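Side-chain contacts in superoxide dismutase (PDB 3TJT), which probably protects the cell by converting superoxide radicals into hydrogen peroxide and oxygen at an iron centre: residues F6-L11 against L29-H34; F89-P94 against N195-N200; D153-V156 against T161-I164. All coordinates share one frame; numbering follows the deposited sequence.

Interaction 1 lies near the surface, interaction 2 is partly buried and interaction 3 is buried, and their chemistry follows. In interaction 1 a histidine of helix 24-46 donates to the backbone of the N-terminal loop; the contact between segments is van der Waals packing in the others, around one isoleucine methyl in interaction 2 and between proline and valine side chains in interaction 3. Interaction 1 stays within the alpha-hairpin domain, interaction 3 within the C-terminal domain, and interaction 2 joins the two. Residues 89-94 also touch interaction 1, where K9 forms a salt bridge with D90 and L11 packs on F89. Interactions 2 and 3 touch as well: A197 packs against I164 and N200 ND2 probably hydrogen-bonds to I163 O.

Interaction 1 of 3, residues F6-L11 against L29-H34; sequences FKVKPL and LHHDKH. With FE (Fe (III) ion), chain B.
H31 NE2 donates to the backbone oxygen K9 O over 2.8 Å, the N-H pointing almost straight at it (165°). The oxygen lies close to the imidazole plane, whereas the donor is tilted 22° from the carbonyl plane of K9. With CG anti to its backbone N (chi1 180°), H31 projects from helix 24-46 towards the loop. Its other nitrogen is used too: H31 ND1 gives a 2.7 Å bond to D32 OD1, an oxygen that Y15 OH also holds. A histidine suits this place because it has a nitrogen at two places on its rim; each is engaged in a bond, and the two bonds fix the ring's rotation. Apolar groups pack round it. L11 CB sits over one face, offset toward the rim, and L11 CD1 reaches H31 CD2 at 3.9 Å; V8 approaches at a slant, V8 CG1 lying 3.5 Å from H31 CE1. K9 contributes its backbone oxygen, while its side chain leads away to a salt bridge with D90. One residue before H31, H30 NE2 binds the iron at 2.2 Å. H31 thus ties the N-terminal loop to the helix that supplies the first ligand of the three-histidine, one-aspartate iron site of this superoxide dismutase family, completed by H85, D167, H171 and a water.

Interaction 2 of 3, residues F89-P94 against N195-N200; sequences FDIMTP and NGALEN
The carboxamide of N200 is the flat group that meets I91, and it does so at its nitrogen end: I91 CD1 approaches N200 ND2 to 3.7 Å, the two side chains crossing at a slant. ND2 hydrogen-bonds to I163 O of strand 161-167, so the amide nitrogen is satisfied although its neighbour here is a methyl group. That same I91 CD1 also touches the backbone of helix 194-202, at 3.6 Å from A197 N, and meets the methyl CB of A197 at 4.2 Å. I91 gets there by placing CG1 anti to its backbone N (chi1 -153°), which leaves the CG2 branch between N and the carbonyl carbon. The CG1-CD1 arm of isoleucine is long enough to bring a methyl group to the helix, and G196 and A197 are small enough to let the helix backbone come close: G196 CA lies 6.0 Å from I91 CA. The contact joins the two parts of the iron/manganese superoxide dismutase fold, for I91 is the first residue to leave helical geometry after helix 72-90 of the alpha-hairpin domain, while helix 194-202 belongs to the C-terminal domain. I91 also packs on I164, and its backbone bonds with that of N193. A197 packs on I163 and I164 as well.

Interaction 3 of 3, residues D153-V156 against T161-I164; sequences DSPV and TPII
P155 and V156 pack against P162 where an ST turn leads into a short 3-10 segment, within the C-terminal alpha/beta domain of the iron/manganese superoxide dismutase fold. The polar bonds lie within one segment or run to other parts of the chain. S154 OG accepts from V156 N at 3.0 Å (angle 151°), closing the turn; a serine suits this position because its short hydroxyl can reach forward to the amide two residues on. Before it, D153 forms a salt bridge with R76, tying the start of the loop to helix 72-90. On the strand, T161 bonds through its backbone with A138, and I163 and I164 both pair with L136, as in a classic beta bulge. What bridges the two segments is apolar. Prolines fit well in this buried place, since neither ring nitrogen carries a hydrogen that would need a partner. The rings of P155 and P162 meet through their CG atoms at 4.4 Å, and both also rest on W135 of strand 132-138, while P162 touches F87 and V156 touches Y83 on helix 72-90. V156 crosses P162 with one branch: V156 CG2, set anti to its own carbonyl carbon, stands 3.8 Å from P162 CD and 4.0 Å from P162 CG.

Interaction 1 of 3, residues F6-L11 against L29-H34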
loop_
_atom_site.group_PDB
_atom_site.type_symbol
_atom_site.label_atom_id
_atom_site.label_comp_id
_atom_site.label_asym_id
_atom_site.label_seq_id
_atom_site.Cartn_x
_atom_site.Cartn_y
_atom_site.Cartn_z
ATOM N N PHE A 6 15.614 -0.400 -20.296
ATOM C CA PHE A 6 15.889 0.161 -18.982
ATOM C C PHE A 6 16.573 -0.873 -18.105
ATOM O O PHE A 6 16.322 -2.067 -18.236
ATOM C CB PHE A 6 14.602 0.705 -18.350
ATOM C CG PHE A 6 14.055 1.897 -19.078
ATOM C CD1 PHE A 6 14.553 3.166 -18.818
ATOM C CD2 PHE A 6 13.087 1.743 -20.063
ATOM C CE1 PHE A 6 14.078 4.277 -19.507
ATOM C CE2 PHE A 6 12.603 2.846 -20.761
ATOM C CZ PHE A 6 13.100 4.119 -20.479
ATOM N N LYS A 7 17.463 -0.417 -17.231
ATOM C CA LYS A 7 18.206 -1.347 -16.395
ATOM C C LYS A 7 18.138 -0.999 -14.917
ATOM O O LYS A 7 17.947 0.152 -14.541
ATOM C CB LYS A 7 19.660 -1.445 -16.872
ATOM C CG LYS A 7 19.753 -1.826 -18.347
ATOM C CD LYS A 7 21.091 -2.430 -18.723
ATOM C CE LYS A 7 20.997 -3.136 -20.072
ATOM N NZ LYS A 7 20.381 -2.261 -21.114
ATOM N N VAL A 8 18.273 -2.014 -14.078
ATOM C CA VAL A 8 18.376 -1.793 -12.645
ATOM C C VAL A 8 19.774 -1.281 -12.314
ATOM O O VAL A 8 20.768 -1.919 -12.652
ATOM C CB VAL A 8 18.126 -3.101 -11.879
ATOM C CG1 VAL A 8 18.557 -2.962 -10.435
ATOM C CG2 VAL A 8 16.658 -3.511 -11.994
ATOM N N LYS A 9 19.851 -0.130 -11.661
ATOM C CA LYS A 9 21.133 0.387 -11.194
ATOM C C LYS A 9 21.615 -0.454 -10.013
ATOM O O LYS A 9 20.875 -0.660 -9.048
ATOM C CB LYS A 9 20.996 1.852 -10.781
ATOM C CG LYS A 9 22.276 2.463 -10.214
ATOM C CD LYS A 9 22.147 3.970 -10.091
ATOM C CE LYS A 9 23.428 4.613 -9.573
ATOM N NZ LYS A 9 23.295 6.097 -9.533
ATOM N N PRO A 10 22.854 -0.964 -10.088
ATOM C CA PRO A 10 23.362 -1.763 -8.966
ATOM C C PRO A 10 23.355 -0.950 -7.679
ATOM O O PRO A 10 23.612 0.251 -7.705
ATOM C CB PRO A 10 24.804 -2.085 -9.390
ATOM C CG PRO A 10 24.768 -2.014 -10.895
ATOM C CD PRO A 10 23.823 -0.879 -11.196
ATOM N N LEU A 11 23.053 -1.598 -6.562
ATOM C CA LEU A 11 23.045 -0.911 -5.274
ATOM C C LEU A 11 24.395 -0.221 -5.066
ATOM O O LEU A 11 25.440 -0.820 -5.313
ATOM C CB LEU A 11 22.762 -1.898 -4.139
ATOM C CG LEU A 11 22.314 -1.267 -2.825
ATOM C CD1 LEU A 11 20.923 -0.624 -2.974
ATOM C CD2 LEU A 11 22.301 -2.312 -1.715
ATOM N N LEU A 29 15.687 -7.789 -0.858
ATOM C CA LEU A 29 14.362 -7.926 -1.450
ATOM C C LEU A 29 13.984 -6.651 -2.181
ATOM O O LEU A 29 13.496 -6.689 -3.305
ATOM C CB LEU A 29 13.322 -8.203 -0.364
ATOM C CG LEU A 29 13.355 -9.601 0.263
ATOM C CD1 LEU A 29 12.632 -9.586 1.595
ATOM C CD2 LEU A 29 12.760 -10.636 -0.665
ATOM N N HIS A 30 14.202 -5.522 -1.527
ATOM C CA HIS A 30 13.755 -4.235 -2.057
ATOM C C HIS A 30 14.436 -3.961 -3.399
ATOM O O HIS A 30 13.792 -3.554 -4.369
ATOM C CB HIS A 30 14.077 -3.136 -1.045
ATOM C CG HIS A 30 13.207 -1.924 -1.168
ATOM N ND1 HIS A 30 13.370 -0.817 -0.364
ATOM C CD2 HIS A 30 12.152 -1.653 -1.975
ATOM C CE1 HIS A 30 12.464 0.091 -0.679
ATOM N NE2 HIS A 30 11.716 -0.391 -1.654
ATOM N N HIS A 31 15.745 -4.195 -3.465
ATOM C CA HIS A 31 16.485 -3.935 -4.697
ATOM C C HIS A 31 16.359 -5.064 -5.722
ATOM O O HIS A 31 16.041 -4.825 -6.889
ATOM C CB HIS A 31 17.973 -3.681 -4.377
ATOM C CG HIS A 31 18.812 -3.406 -5.586
ATOM N ND1 HIS A 31 19.273 -4.402 -6.419
ATOM C CD2 HIS A 31 19.279 -2.242 -6.097
ATOM C CE1 HIS A 31 19.982 -3.864 -7.396
ATOM N NE2 HIS A 31 20.003 -2.555 -7.220
ATOM N N ASP A 32 16.609 -6.298 -5.291
ATOM C CA ASP A 32 16.708 -7.417 -6.230
ATOM C C ASP A 32 15.360 -7.971 -6.693
ATOM O O ASP A 32 15.279 -8.579 -7.754
ATOM C CB ASP A 32 17.533 -8.565 -5.640
ATOM C CG ASP A 32 18.963 -8.163 -5.313
ATOM O OD1 ASP A 32 19.374 -7.029 -5.627
ATOM O OD2 ASP A 32 19.681 -8.991 -4.723
ATOM N N LYS A 33 14.316 -7.788 -5.887
ATOM C CA LYS A 33 12.981 -8.244 -6.274
ATOM C C LYS A 33 12.040 -7.104 -6.690
ATOM O O LYS A 33 11.539 -7.094 -7.812
ATOM C CB LYS A 33 12.331 -9.061 -5.153
ATOM C CG LYS A 33 13.160 -10.239 -4.686
ATOM C CD LYS A 33 13.371 -11.258 -5.781
ATOM C CE LYS A 33 14.183 -12.429 -5.226
ATOM N NZ LYS A 33 14.591 -13.372 -6.294
ATOM N N HIS A 34 11.787 -6.159 -5.787
ATOM C CA HIS A 34 10.797 -5.109 -6.070
ATOM C C HIS A 34 11.261 -4.155 -7.174
ATOM O O HIS A 34 10.567 -3.954 -8.164
ATOM C CB HIS A 34 10.445 -4.315 -4.811
ATOM C CG HIS A 34 9.749 -5.121 -3.755
ATOM N ND1 HIS A 34 8.385 -5.327 -3.757
ATOM C CD2 HIS A 34 10.223 -5.761 -2.659
ATOM C CE1 HIS A 34 8.050 -6.062 -2.711
ATOM N NE2 HIS A 34 9.145 -6.339 -2.028
HETATM FE FE FE B . 9.788 0.232 -2.394
HETATM O O HOH W 1 7.928 1.294 -3.019
#

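Interaction 2 of 3, residues F89-P94 against N195-N200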
loop_
_atom_site.group_PDB
_atom_site.type_symbol
_atom_site.label_atom_id
_atom_site.label_comp_id
_atom_site.label_asym_id
_atom_site.label_seq_id
_atom_site.Cartn_x
_atom_site.Cartn_y
_atom_site.Cartn_z
ATOM N N PHE A 89 17.558 4.484 -3.480
ATOM C CA PHE A 89 18.819 3.852 -3.095
ATOM C C PHE A 89 19.974 4.852 -3.220
ATOM O O PHE A 89 20.904 4.817 -2.421
ATOM C CB PHE A 89 19.057 2.563 -3.876
ATOM C CG PHE A 89 17.989 1.516 -3.638
ATOM C CD1 PHE A 89 17.602 1.195 -2.337
ATOM C CD2 PHE A 89 17.370 0.874 -4.694
ATOM C CE1 PHE A 89 16.610 0.244 -2.103
ATOM C CE2 PHE A 89 16.381 -0.089 -4.467
ATOM C CZ PHE A 89 16.001 -0.396 -3.172
ATOM N N ASP A 90 19.880 5.772 -4.183
ATOM C CA ASP A 90 20.905 6.818 -4.327
ATOM C C ASP A 90 20.904 7.846 -3.193
ATOM O O ASP A 90 21.931 8.477 -2.909
ATOM C CB ASP A 90 20.760 7.544 -5.678
ATOM C CG ASP A 90 21.399 6.790 -6.825
ATOM O OD1 ASP A 90 22.127 5.804 -6.578
ATOM O OD2 ASP A 90 21.168 7.186 -7.987
ATOM N N ILE A 91 19.761 8.021 -2.534
ATOM C CA ILE A 91 19.628 9.079 -1.540
ATOM C C ILE A 91 19.966 8.580 -0.126
ATOM O O ILE A 91 19.819 9.302 0.859
ATOM C CB ILE A 91 18.223 9.744 -1.585
ATOM C CG1 ILE A 91 18.287 11.190 -1.085
ATOM C CG2 ILE A 91 17.194 8.942 -0.781
ATOM C CD1 ILE A 91 19.285 12.047 -1.862
ATOM N N MET A 92 20.427 7.336 -0.043
ATOM C CA MET A 92 20.902 6.793 1.223
ATOM C C MET A 92 22.390 6.471 1.126
ATOM O O MET A 92 22.915 6.255 0.033
ATOM C CB MET A 92 20.113 5.535 1.602
ATOM C CG MET A 92 18.601 5.808 1.789
ATOM S SD MET A 92 17.730 4.364 2.429
ATOM C CE MET A 92 17.721 3.293 1.007
ATOM N N THR A 93 23.062 6.431 2.274
ATOM C CA THR A 93 24.492 6.118 2.290
ATOM C C THR A 93 24.937 5.676 3.683
ATOM O O THR A 93 24.398 6.138 4.688
ATOM C CB THR A 93 25.336 7.360 1.878
ATOM O OG1 THR A 93 26.737 7.027 1.900
ATOM C CG2 THR A 93 25.078 8.514 2.826
ATOM N N PRO A 94 25.939 4.786 3.746
ATOM C CA PRO A 94 26.552 4.439 5.034
ATOM C C PRO A 94 27.512 5.523 5.536
ATOM O O PRO A 94 27.905 5.494 6.702
ATOM C CB PRO A 94 27.325 3.158 4.714
ATOM C CG PRO A 94 27.667 3.286 3.275
ATOM C CD PRO A 94 26.482 3.978 2.638
ATOM N N ASN A 195 24.780 14.907 0.870
ATOM C CA ASN A 195 25.592 15.341 -0.270
ATOM C C ASN A 195 24.885 15.058 -1.592
ATOM O O ASN A 195 24.916 15.878 -2.512
ATOM C CB ASN A 195 26.976 14.691 -0.243
ATOM C CG ASN A 195 27.744 15.029 1.027
ATOM O OD1 ASN A 195 27.502 16.060 1.651
ATOM N ND2 ASN A 195 28.662 14.153 1.420
ATOM N N GLY A 196 24.236 13.901 -1.673
ATOM C CA GLY A 196 23.434 13.568 -2.840
ATOM C C GLY A 196 22.247 14.512 -2.951
ATOM O O GLY A 196 21.905 14.970 -4.048
ATOM N N ALA A 197 21.624 14.815 -1.815
ATOM C CA ALA A 197 20.514 15.758 -1.784
ATOM C C ALA A 197 20.958 17.125 -2.312
ATOM O O ALA A 197 20.240 17.770 -3.081
ATOM C CB ALA A 197 19.955 15.888 -0.382
ATOM N N LEU A 198 22.143 17.563 -1.895
ATOM C CA LEU A 198 22.686 18.836 -2.370
ATOM C C LEU A 198 22.864 18.821 -3.885
ATOM O O LEU A 198 22.546 19.801 -4.566
ATOM C CB LEU A 198 24.025 19.138 -1.682
ATOM C CG LEU A 198 24.754 20.406 -2.155
ATOM C CD1 LEU A 198 23.911 21.639 -1.907
ATOM C CD2 LEU A 198 26.088 20.531 -1.441
ATOM N N GLU A 199 23.364 17.712 -4.422
ATOM C CA GLU A 199 23.537 17.600 -5.864
ATOM C C GLU A 199 22.192 17.640 -6.579
ATOM O O GLU A 199 22.058 18.256 -7.633
ATOM C CB GLU A 199 24.322 16.345 -6.248
ATOM C CG GLU A 199 25.799 16.410 -5.855
ATOM C CD GLU A 199 26.472 17.722 -6.266
ATOM O OE1 GLU A 199 26.595 17.985 -7.485
ATOM O OE2 GLU A 199 26.890 18.492 -5.366
ATOM N N ASN A 200 21.193 16.982 -6.000
ATOM C CA ASN A 200 19.843 17.061 -6.538
ATOM C C ASN A 200 19.333 18.499 -6.593
ATOM O O ASN A 200 18.680 18.903 -7.558
ATOM C CB ASN A 200 18.879 16.203 -5.704
ATOM C CG ASN A 200 19.133 14.715 -5.868
ATOM O OD1 ASN A 200 19.790 14.285 -6.813
ATOM N ND2 ASN A 200 18.601 13.916 -4.943
#

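Interaction 3 of 3, residues D153-V156 against T161-I164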
loop_
_atom_site.group_PDB
_atom_site.type_symbol
_atom_site.label_atom_id
_atom_site.label_comp_id
_atom_site.label_asym_id
_atom_site.label_seq_id
_atom_site.Cartn_x
_atom_site.Cartn_y
_atom_site.Cartn_z
ATOM N N ASP A 153 3.468 6.971 -7.835
ATOM C CA ASP A 153 3.389 8.296 -8.443
ATOM C C ASP A 153 4.593 9.144 -8.022
ATOM O O ASP A 153 5.175 8.934 -6.960
ATOM C CB ASP A 153 2.060 8.968 -8.107
ATOM C CG ASP A 153 0.868 8.233 -8.734
ATOM O OD1 ASP A 153 1.090 7.374 -9.609
ATOM O OD2 ASP A 153 -0.286 8.524 -8.365
ATOM N N SER A 154 4.985 10.094 -8.870
ATOM C CA SER A 154 6.210 10.850 -8.626
ATOM C C SER A 154 5.973 12.341 -8.740
ATOM O O SER A 154 5.199 12.768 -9.590
ATOM C CB SER A 154 7.260 10.462 -9.668
ATOM O OG SER A 154 8.347 11.376 -9.661
ATOM N N PRO A 155 6.660 13.140 -7.902
ATOM C CA PRO A 155 6.585 14.606 -8.000
ATOM C C PRO A 155 7.022 15.110 -9.379
ATOM O O PRO A 155 6.601 16.191 -9.789
ATOM C CB PRO A 155 7.594 15.094 -6.958
ATOM C CG PRO A 155 7.821 13.942 -6.042
ATOM C CD PRO A 155 7.537 12.689 -6.805
ATOM N N VAL A 156 7.865 14.342 -10.056
ATOM C CA VAL A 156 8.366 14.703 -11.384
ATOM C C VAL A 156 7.205 14.955 -12.346
ATOM O O VAL A 156 7.281 15.826 -13.227
ATOM C CB VAL A 156 9.297 13.600 -11.931
ATOM C CG1 VAL A 156 9.562 13.784 -13.419
ATOM C CG2 VAL A 156 10.600 13.573 -11.123
ATOM N N THR A 161 10.796 18.836 -8.375
ATOM C CA THR A 161 12.040 18.075 -8.433
ATOM C C THR A 161 12.337 17.469 -7.069
ATOM O O THR A 161 12.470 18.194 -6.090
ATOM C CB THR A 161 13.210 18.984 -8.844
ATOM O OG1 THR A 161 12.964 19.498 -10.160
ATOM C CG2 THR A 161 14.521 18.210 -8.848
ATOM N N PRO A 162 12.439 16.129 -7.003
ATOM C CA PRO A 162 12.694 15.465 -5.718
ATOM C C PRO A 162 14.110 15.750 -5.231
ATOM O O PRO A 162 15.061 15.633 -6.002
ATOM C CB PRO A 162 12.559 13.971 -6.046
ATOM C CG PRO A 162 11.955 13.894 -7.396
ATOM C CD PRO A 162 12.279 15.172 -8.106
ATOM N N ILE A 163 14.230 16.104 -3.957
ATOM C CA ILE A 163 15.514 16.399 -3.331
ATOM C C ILE A 163 15.907 15.242 -2.403
ATOM O O ILE A 163 16.983 14.668 -2.539
ATOM C CB ILE A 163 15.452 17.719 -2.555
ATOM C CG1 ILE A 163 15.004 18.854 -3.491
ATOM C CG2 ILE A 163 16.817 18.046 -1.918
ATOM C CD1 ILE A 163 15.857 18.988 -4.747
ATOM N N ILE A 164 15.033 14.912 -1.453
ATOM C CA ILE A 164 15.097 13.595 -0.804
ATOM C C ILE A 164 13.703 12.956 -0.847
ATOM O O ILE A 164 12.704 13.635 -1.083
ATOM C CB ILE A 164 15.614 13.648 0.663
ATOM C CG1 ILE A 164 14.552 14.201 1.617
ATOM C CG2 ILE A 164 16.951 14.419 0.755
ATOM C CD1 ILE A 164 14.939 14.121 3.101
#